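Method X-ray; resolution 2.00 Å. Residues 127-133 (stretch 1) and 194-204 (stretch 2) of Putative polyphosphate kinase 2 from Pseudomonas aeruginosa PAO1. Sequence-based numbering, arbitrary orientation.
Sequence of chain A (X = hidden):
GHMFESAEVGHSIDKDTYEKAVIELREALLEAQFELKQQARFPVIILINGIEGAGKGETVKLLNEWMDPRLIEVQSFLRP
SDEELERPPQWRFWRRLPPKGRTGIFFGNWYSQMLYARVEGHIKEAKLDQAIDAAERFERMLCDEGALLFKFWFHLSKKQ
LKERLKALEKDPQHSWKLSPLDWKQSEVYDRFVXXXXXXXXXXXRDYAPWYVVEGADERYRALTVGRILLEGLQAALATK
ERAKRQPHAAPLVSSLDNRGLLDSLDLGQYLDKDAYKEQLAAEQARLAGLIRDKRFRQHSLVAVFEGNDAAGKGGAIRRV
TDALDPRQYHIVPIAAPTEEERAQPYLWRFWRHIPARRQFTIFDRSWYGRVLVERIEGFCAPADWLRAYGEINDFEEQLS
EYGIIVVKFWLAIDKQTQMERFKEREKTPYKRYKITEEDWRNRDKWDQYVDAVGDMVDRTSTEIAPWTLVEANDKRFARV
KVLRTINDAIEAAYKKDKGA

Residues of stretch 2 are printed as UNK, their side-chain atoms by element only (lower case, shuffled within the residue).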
# COMPACT_ATOMS: atom_id res chain seq x y z
N LYS A 127 9.07 14.53 -27.35
CA LYS A 127 8.57 13.78 -26.22
C LYS A 127 9.69 13.51 -25.22
O LYS A 127 9.47 13.63 -24.02
CB LYS A 127 7.87 12.51 -26.67
CG LYS A 127 6.59 12.86 -27.45
CD LYS A 127 5.90 11.60 -28.04
CE LYS A 127 6.38 11.30 -29.45
NZ LYS A 127 6.47 9.86 -29.71
N LEU A 128 10.91 13.27 -25.72
CA LEU A 128 12.05 13.24 -24.82
C LEU A 128 12.22 14.56 -24.07
O LEU A 128 12.50 14.55 -22.89
CB LEU A 128 13.36 12.93 -25.53
CG LEU A 128 14.59 12.90 -24.60
CD1 LEU A 128 14.51 11.81 -23.53
CD2 LEU A 128 15.92 12.76 -25.39
N ASP A 129 12.08 15.68 -24.77
CA ASP A 129 12.23 16.98 -24.11
C ASP A 129 11.19 17.19 -23.00
O ASP A 129 11.47 17.81 -21.93
CB ASP A 129 12.21 18.09 -25.14
CG ASP A 129 13.50 18.13 -26.00
OD1 ASP A 129 14.47 17.31 -25.78
OD2 ASP A 129 13.55 18.99 -26.89
N GLN A 130 10.02 16.62 -23.23
CA GLN A 130 8.91 16.71 -22.27
C GLN A 130 9.18 15.87 -21.04
O GLN A 130 8.94 16.34 -19.97
CB GLN A 130 7.58 16.34 -22.91
CG GLN A 130 7.15 17.43 -23.94
CD GLN A 130 6.00 17.01 -24.80
OE1 GLN A 130 5.16 16.24 -24.36
NE2 GLN A 130 5.95 17.52 -26.03
N ALA A 131 9.68 14.65 -21.25
CA ALA A 131 10.10 13.73 -20.23
C ALA A 131 11.21 14.32 -19.40
O ALA A 131 11.22 14.18 -18.18
CB ALA A 131 10.56 12.39 -20.87
N ILE A 132 12.13 14.98 -20.07
CA ILE A 132 13.20 15.66 -19.37
C ILE A 132 12.63 16.67 -18.43
O ILE A 132 13.00 16.68 -17.25
CB ILE A 132 14.26 16.34 -20.30
CG1 ILE A 132 15.04 15.27 -21.05
CG2 ILE A 132 15.21 17.19 -19.47
CD1 ILE A 132 16.00 15.80 -22.15
N ASP A 133 11.78 17.56 -18.93
CA ASP A 133 11.21 18.63 -18.08
C ASP A 133 10.37 18.06 -16.92
O ASP A 133 10.42 18.57 -15.79
CB ASP A 133 10.34 19.59 -18.89
CG ASP A 133 11.12 20.43 -19.89
OD1 ASP A 133 12.38 20.56 -19.80
OD2 ASP A 133 10.45 20.93 -20.83
N UNK A 194 24.93 10.74 -26.55
CA UNK A 194 24.38 11.99 -27.14
C UNK A 194 23.15 12.48 -26.39
O UNK A 194 23.07 13.62 -25.92
c UNK A 194 23.27 12.85 -29.27
c UNK A 194 21.96 12.89 -29.59
c UNK A 194 22.85 14.79 -30.23
n UNK A 194 21.72 14.09 -30.20
c UNK A 194 24.09 11.78 -28.64
n UNK A 194 23.81 14.05 -29.69
N UNK A 195 22.20 11.58 -26.21
CA UNK A 195 21.02 11.93 -25.43
C UNK A 195 21.31 12.07 -23.92
O UNK A 195 20.73 12.95 -23.27
c UNK A 195 19.87 10.94 -25.69
c UNK A 195 18.74 12.26 -27.51
c UNK A 195 19.41 10.00 -27.99
c UNK A 195 18.25 12.40 -28.81
c UNK A 195 19.33 11.06 -27.08
c UNK A 195 18.93 10.14 -29.28
o UNK A 195 17.88 11.46 -30.91
c UNK A 195 18.34 11.32 -29.67
N UNK A 196 22.19 11.21 -23.38
CA UNK A 196 22.63 11.32 -21.98
C UNK A 196 23.18 12.72 -21.69
O UNK A 196 22.85 13.36 -20.67
N UNK A 197 23.92 13.28 -22.63
CA UNK A 197 24.40 14.63 -22.45
C UNK A 197 23.30 15.68 -22.28
O UNK A 197 23.41 16.61 -21.43
c UNK A 197 25.33 15.01 -23.57
o UNK A 197 28.38 16.23 -23.35
c UNK A 197 27.33 16.39 -24.02
c UNK A 197 25.97 16.36 -23.36
o UNK A 197 27.33 16.49 -25.25
N UNK A 198 22.26 15.56 -23.11
CA UNK A 198 21.12 16.46 -23.09
C UNK A 198 20.30 16.28 -21.82
O UNK A 198 19.98 17.25 -21.15
n UNK A 198 19.24 16.83 -26.91
n UNK A 198 18.23 18.48 -28.18
c UNK A 198 18.30 16.80 -25.81
n UNK A 198 20.25 17.53 -28.85
c UNK A 198 19.11 17.15 -24.55
c UNK A 198 19.23 17.63 -27.96
c UNK A 198 20.25 16.19 -24.33
N UNK A 199 20.01 15.04 -21.44
CA UNK A 199 19.36 14.75 -20.15
C UNK A 199 20.09 15.27 -18.94
O UNK A 199 19.48 15.93 -18.08
c UNK A 199 18.59 12.86 -18.65
c UNK A 199 19.08 13.20 -19.99
c UNK A 199 18.02 12.74 -21.06
N UNK A 200 21.40 15.00 -18.88
CA UNK A 200 22.22 15.39 -17.74
C UNK A 200 22.39 16.92 -17.59
O UNK A 200 22.23 17.45 -16.51
c UNK A 200 23.63 13.33 -16.99
c UNK A 200 22.53 12.31 -17.42
c UNK A 200 25.02 12.73 -17.09
c UNK A 200 23.60 14.66 -17.80
N UNK A 201 22.63 17.63 -18.68
CA UNK A 201 22.72 19.07 -18.63
C UNK A 201 21.47 19.71 -18.06
O UNK A 201 21.53 20.68 -17.25
c UNK A 201 23.05 19.60 -20.04
n UNK A 201 23.68 23.37 -19.75
c UNK A 201 22.89 21.12 -20.28
n UNK A 201 23.87 25.37 -20.86
n UNK A 201 25.04 23.47 -21.60
c UNK A 201 24.20 24.08 -20.73
c UNK A 201 23.93 21.96 -19.51
N UNK A 202 20.32 19.21 -18.48
CA UNK A 202 19.04 19.80 -18.14
C UNK A 202 18.53 19.47 -16.73
O UNK A 202 17.70 20.18 -16.17
n UNK A 202 17.61 20.54 -25.19
c UNK A 202 17.33 19.77 -21.61
c UNK A 202 17.07 20.17 -24.02
c UNK A 202 18.00 19.41 -19.21
n UNK A 202 15.79 19.81 -23.97
n UNK A 202 17.81 20.17 -22.93
c UNK A 202 18.40 19.88 -20.58
N UNK A 203 19.02 18.38 -16.16
CA UNK A 203 18.50 17.87 -14.90
C UNK A 203 19.53 17.86 -13.79
O UNK A 203 19.24 17.40 -12.68
o UNK A 203 18.94 15.59 -15.51
c UNK A 203 17.91 16.47 -15.08
c UNK A 203 16.71 16.51 -16.08
N UNK A 204 20.72 18.35 -14.07
CA UNK A 204 21.70 18.54 -13.02
C UNK A 204 21.45 19.90 -12.37
O UNK A 204 21.62 20.91 -12.99
c UNK A 204 23.12 18.45 -13.55
o UNK A 204 23.99 18.16 -12.44
O HOH W 1 13.57 19.59 -21.92
O HOH W 2 16.07 19.46 -27.74

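Position 194 carries one carbon and then a five-membered ring of three carbons and two nitrogens. It lies out of reach of stretch 1. The ring identifies His194.

Position 195 has one carbon leading to a six-carbon ring that bears one oxygen. Its CB points toward stretch 1, and the ring meets the side chain of Leu128. This is Tyr195. Leu128 CD2 lies 3.6 Å from Tyr195 CD1, an apolar contact made obliquely to the ring.

Position 196 has no side-chain atoms. It is Gly196, and nothing of it touches stretch 1.

Position 197 has three carbons, the third carrying two oxygens. That carboxylate after two methylenes is Glu197. It is out of reach of stretch 1.

Position 198 has three carbons, a nitrogen, and a carbon carrying two more nitrogens. The chain runs past Asp129 and Ile132. The guanidinium names it Arg198. Its CG is 4.2 Å from Ile132 CD1, and its CD is 3.9 Å from Asp129 OD1.

Position 199 has three carbons, branched at the first. It packs against Ile132 and, more loosely, Leu128. It is Val199, with CG2 3.8 Å from Ile132 CD1.

Position 200 has four carbons, forked at the second. It points away from stretch 1. It is Leu200.

Position 201 repeats the pattern of three carbons, a nitrogen, and a carbon with two nitrogens. It is Arg201, out of reach of stretch 1.

Position 202 has the same atoms in an extended chain; its CB points toward stretch 1, and the chain passes Ile132 and ends near Asp129. It is Arg202. Its NH2 forms a salt bridge with Asp129 OD1 at 3.4 Å. Its CB lies 3.6 Å from Ile132 CG2.

Position 203 has one carbon carrying one oxygen and one carbon. The carbon branch faces Ile132. It is Thr203, with CG2 3.8 Å from Ile132 CG2. Its OG1 donates a 2.6 Å hydrogen bond to Val199 O, one turn back.

Position 204 has one carbon and one oxygen. It is Ser204, the first residue to leave helical geometry, and it does not touch stretch 1.

The two helices run in broadly the same direction, at 33°, with axes 10.2 Å apart at closest approach. Ile132 is the knob, set among Arg198, Val199, Arg202 and Thr203. Leu128, one turn earlier, extends the apolar packing to Tyr195. No direct hydrogen bond crosses. Polar contact comes from the salt bridge and two waters. Water 1 donates to Asp129 O and Asp133 OD1 and accepts from Arg202 NH2. Water 2 donates to Asp129 OD2 and accepts from Arg202 NH1 and, weakly, Arg198 NH1.

Stretch 2, residues 194-204: HYGERVLRRTS
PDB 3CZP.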